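Local coordinates for protein cysteine synthase (PDB 5XEM) that uses pyridoxal 5'-phosphate in beta-replacement chemistry on L-cysteine that yields hydrogen sulfide, and probably also makes L-cysteine from O-acetyl-L-serine and sulfide, at residues 212-222 and 244-253. Residues are numbered along the deposited sequence; the frame is centred on the assembly and turned at random.
Sequences LSKGYIGPHKI and ILVCEDDDAF. With CA (calcium ion), chain J.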
loop_
_atom_site.group_PDB
_atom_site.type_symbol
_atom_site.label_atom_id
_atom_site.label_comp_id
_atom_site.label_asym_id
_atom_site.label_seq_id
_atom_site.Cartn_x
_atom_site.Cartn_y
_atom_site.Cartn_z
ATOM N N LEU A 212 -2.523 28.133 -13.233
ATOM C CA LEU A 212 -2.892 29.087 -12.183
ATOM C C LEU A 212 -1.927 30.257 -12.138
ATOM O O LEU A 212 -2.341 31.409 -11.856
ATOM C CB LEU A 212 -2.913 28.412 -10.803
ATOM C CG LEU A 212 -3.872 27.211 -10.621
ATOM C CD1 LEU A 212 -3.784 26.661 -9.200
ATOM C CD2 LEU A 212 -5.295 27.617 -10.946
ATOM N N SER A 213 -0.649 29.992 -12.389
ATOM C CA SER A 213 0.387 30.996 -12.160
ATOM C C SER A 213 0.681 31.792 -13.422
ATOM O O SER A 213 1.035 32.952 -13.322
ATOM C CB SER A 213 1.672 30.378 -11.585
ATOM O OG SER A 213 2.227 29.384 -12.436
ATOM N N LYS A 214 0.521 31.181 -14.594
ATOM C CA LYS A 214 0.801 31.871 -15.869
ATOM C C LYS A 214 -0.275 31.827 -16.919
ATOM O O LYS A 214 -0.111 32.449 -17.964
ATOM C CB LYS A 214 2.106 31.364 -16.477
ATOM C CG LYS A 214 3.313 31.536 -15.566
ATOM C CD LYS A 214 4.591 31.129 -16.276
ATOM C CE LYS A 214 5.838 31.494 -15.486
ATOM N NZ LYS A 214 6.957 31.714 -16.449
ATOM N N GLY A 215 -1.355 31.082 -16.693
ATOM C CA GLY A 215 -2.530 31.141 -17.544
ATOM C C GLY A 215 -2.415 30.304 -18.812
ATOM O O GLY A 215 -3.131 30.564 -19.784
ATOM N N TYR A 216 -1.531 29.298 -18.822
ATOM C CA TYR A 216 -1.460 28.374 -19.960
ATOM C C TYR A 216 -1.141 26.997 -19.478
ATOM O O TYR A 216 -0.642 26.826 -18.364
ATOM C CB TYR A 216 -0.402 28.792 -21.017
ATOM C CG TYR A 216 1.067 28.720 -20.582
ATOM C CD1 TYR A 216 1.769 27.527 -20.592
ATOM C CD2 TYR A 216 1.771 29.886 -20.207
ATOM C CE1 TYR A 216 3.115 27.475 -20.234
ATOM C CE2 TYR A 216 3.104 29.831 -19.834
ATOM C CZ TYR A 216 3.772 28.625 -19.846
ATOM O OH TYR A 216 5.114 28.550 -19.459
ATOM N N ILE A 217 -1.440 26.021 -20.321
ATOM C CA ILE A 217 -1.138 24.633 -20.025
ATOM C C ILE A 217 -0.099 24.051 -20.997
ATOM O O ILE A 217 0.173 24.580 -22.084
ATOM C CB ILE A 217 -2.406 23.740 -19.968
ATOM C CG1 ILE A 217 -3.100 23.648 -21.325
ATOM C CG2 ILE A 217 -3.355 24.220 -18.873
ATOM C CD1 ILE A 217 -4.042 22.456 -21.434
ATOM N N GLY A 218 0.483 22.939 -20.588
ATOM C CA GLY A 218 1.515 22.300 -21.359
ATOM C C GLY A 218 1.659 20.864 -20.889
ATOM O O GLY A 218 0.998 20.450 -19.949
ATOM N N PRO A 219 2.559 20.108 -21.524
ATOM C CA PRO A 219 2.796 18.732 -21.121
ATOM C C PRO A 219 3.589 18.665 -19.823
ATOM O O PRO A 219 4.467 19.503 -19.568
ATOM C CB PRO A 219 3.593 18.176 -22.302
ATOM C CG PRO A 219 4.408 19.349 -22.747
ATOM C CD PRO A 219 3.556 20.573 -22.499
ATOM N N HIS A 220 3.271 17.690 -18.971
ATOM C CA HIS A 220 4.057 17.470 -17.755
ATOM C C HIS A 220 3.961 16.012 -17.386
ATOM O O HIS A 220 3.104 15.281 -17.899
ATOM C CB HIS A 220 3.556 18.352 -16.604
ATOM C CG HIS A 220 2.224 17.912 -16.061
ATOM N ND1 HIS A 220 2.116 17.032 -15.033
ATOM C CD2 HIS A 220 0.919 18.231 -16.446
ATOM C CE1 HIS A 220 0.803 16.776 -14.810
ATOM N NE2 HIS A 220 0.079 17.514 -15.657
ATOM N N LYS A 221 4.876 15.584 -16.524
ATOM C CA LYS A 221 5.001 14.167 -16.127
ATOM C C LYS A 221 4.584 13.937 -14.668
ATOM O O LYS A 221 4.804 12.833 -14.124
ATOM C CB LYS A 221 6.448 13.706 -16.324
ATOM C CG LYS A 221 6.941 13.839 -17.757
ATOM C CD LYS A 221 8.381 13.386 -17.937
ATOM C CE LYS A 221 8.842 13.631 -19.366
ATOM N NZ LYS A 221 10.291 13.332 -19.519
ATOM N N ILE A 222 4.008 14.944 -14.021
ATOM C CA ILE A 222 3.658 14.818 -12.592
ATOM C C ILE A 222 2.245 14.243 -12.543
ATOM O O ILE A 222 1.247 14.964 -12.368
ATOM C CB ILE A 222 3.776 16.135 -11.806
ATOM C CG1 ILE A 222 5.149 16.802 -12.071
ATOM C CG2 ILE A 222 3.514 15.900 -10.316
ATOM C CD1 ILE A 222 5.319 18.173 -11.439
ATOM N N ILE A 244 0.973 30.579 -5.408
ATOM C CA ILE A 244 0.953 29.343 -6.214
ATOM C C ILE A 244 2.394 28.854 -6.293
ATOM O O ILE A 244 3.280 29.585 -6.725
ATOM C CB ILE A 244 0.471 29.574 -7.652
ATOM C CG1 ILE A 244 -0.846 30.372 -7.717
ATOM C CG2 ILE A 244 0.389 28.237 -8.389
ATOM C CD1 ILE A 244 -2.051 29.757 -7.037
ATOM N N LEU A 245 2.639 27.617 -5.878
ATOM C CA LEU A 245 3.963 27.026 -5.962
ATOM C C LEU A 245 3.979 26.085 -7.160
ATOM O O LEU A 245 2.925 25.614 -7.604
ATOM C CB LEU A 245 4.310 26.274 -4.684
ATOM C CG LEU A 245 4.125 27.062 -3.373
ATOM C CD1 LEU A 245 4.460 26.187 -2.174
ATOM C CD2 LEU A 245 4.963 28.334 -3.388
ATOM N N VAL A 246 5.174 25.857 -7.680
ATOM C CA VAL A 246 5.364 24.985 -8.808
ATOM C C VAL A 246 6.510 24.011 -8.607
ATOM O O VAL A 246 7.364 24.203 -7.739
ATOM C CB VAL A 246 5.612 25.784 -10.102
ATOM C CG1 VAL A 246 4.478 26.771 -10.336
ATOM C CG2 VAL A 246 6.986 26.482 -10.066
ATOM N N CYS A 247 6.539 22.982 -9.457
ATOM C CA CYS A 247 7.650 22.049 -9.509
ATOM C C CYS A 247 7.860 21.544 -10.930
ATOM O O CYS A 247 6.915 21.187 -11.620
ATOM C CB CYS A 247 7.407 20.874 -8.577
ATOM S SG CYS A 247 8.843 19.794 -8.372
ATOM N N GLU A 248 9.112 21.542 -11.366
ATOM C CA GLU A 248 9.505 20.942 -12.642
ATOM C C GLU A 248 9.461 19.408 -12.578
ATOM O O GLU A 248 9.622 18.812 -11.525
ATOM C CB GLU A 248 10.905 21.427 -13.062
ATOM C CG GLU A 248 11.019 22.950 -13.255
ATOM C CD GLU A 248 10.525 23.448 -14.619
ATOM O OE1 GLU A 248 10.065 22.647 -15.459
ATOM O OE2 GLU A 248 10.617 24.672 -14.865
ATOM N N ASP A 249 9.245 18.791 -13.722
ATOM C CA ASP A 249 9.170 17.331 -13.808
ATOM C C ASP A 249 10.410 16.664 -13.210
ATOM O O ASP A 249 10.285 15.761 -12.400
ATOM C CB ASP A 249 9.053 16.901 -15.262
ATOM C CG ASP A 249 7.731 17.284 -15.918
ATOM O OD1 ASP A 249 6.743 17.631 -15.197
ATOM O OD2 ASP A 249 7.673 17.207 -17.160
ATOM N N ASP A 250 11.609 17.101 -13.620
ATOM C CA ASP A 250 12.838 16.437 -13.176
ATOM C C ASP A 250 13.014 16.520 -11.670
ATOM O O ASP A 250 13.374 15.533 -11.028
ATOM C CB ASP A 250 14.113 16.907 -13.972
ATOM C CG ASP A 250 14.370 18.452 -13.949
ATOM O OD1 ASP A 250 13.547 19.225 -13.387
ATOM O OD2 ASP A 250 15.414 18.889 -14.500
ATOM N N ASP A 251 12.734 17.676 -11.090
ATOM C CA ASP A 251 12.849 17.872 -9.646
ATOM C C ASP A 251 11.849 16.999 -8.862
ATOM O O ASP A 251 12.186 16.479 -7.786
ATOM C CB ASP A 251 12.631 19.339 -9.284
ATOM C CG ASP A 251 13.713 20.252 -9.824
ATOM O OD1 ASP A 251 14.848 19.764 -10.057
ATOM O OD2 ASP A 251 13.426 21.459 -10.017
ATOM N N ALA A 252 10.648 16.815 -9.417
ATOM C CA ALA A 252 9.640 15.951 -8.786
ATOM C C ALA A 252 10.136 14.495 -8.703
ATOM O O ALA A 252 10.013 13.867 -7.664
ATOM C CB ALA A 252 8.291 16.031 -9.522
ATOM N N PHE A 253 10.680 13.976 -9.800
ATOM C CA PHE A 253 11.233 12.633 -9.826
ATOM C C PHE A 253 12.425 12.529 -8.872
ATOM O O PHE A 253 12.549 11.556 -8.115
ATOM C CB PHE A 253 11.632 12.220 -11.247
ATOM C CG PHE A 253 10.470 11.750 -12.083
ATOM C CD1 PHE A 253 9.970 10.465 -11.928
ATOM C CD2 PHE A 253 9.848 12.595 -12.968
ATOM C CE1 PHE A 253 8.877 10.031 -12.667
ATOM C CE2 PHE A 253 8.764 12.165 -13.719
ATOM C CZ PHE A 253 8.282 10.896 -13.576
HETATM CA CA CA J . 14.893 21.347 -13.937
HETATM O O HOH W 1 16.643 20.495 -11.973
HETATM O O HOH W 2 14.461 22.629 -12.070
#
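In the larger, six-stranded sheet of this fold-type II PLP enzyme, strand 200-206, helix 211-214 and edge strand 245-247 form a beta-alpha-beta unit; the edge strand and the first turn of helix 249-263 are met at two places, by helix 211-214 and by the far end of the loop that follows it. At the far end of the loop, the backbone N of K221 donates a nearly straight hydrogen bond (176°) to OD1 of D249, 3.1 Å away. The N-H comes from above the carboxylate plane, 51° out of it. K221 also lays its aliphatic chain across this carboxylate, CG standing 3.5 Å from D249 OD2, before the extended chain carries NZ onward without reaching the acid; the opposite charges may still attract weakly. K221 CB sits at the edge of the F253 ring, 3.8 Å from its CE2.

I222 fills the angle between strand end and helix. With CG1 anti to the carbonyl carbon (chi1 -50°), the ethyl branch passes D249. I222 CG1 packs on A252 CB at 4.1 Å. I222 CD1 comes within 3.4 Å of the carbonyl O of C247. Within the loop, I222 N donates to H220 ND1 (3.0 Å), tying the imidazole to the backbone; the H220 side chain is about 5 Å from the bound lanthionine moiety.

The second meeting is apolar: L212 and I244 cross at about a right angle, L212 CB touching I244 CD1 at 4.1 Å, and S213 CB rests on I244 CG2. D250, one residue beyond D249, binds calcium through both carboxylate oxygens.

Strand 245-247 pairs with strand 200-206, whose E205 accepts hydrogen bonds from S213 OG and L212 N, whereas helix 269-284 packs against I222 and A252 through A273 and against F253 through I269.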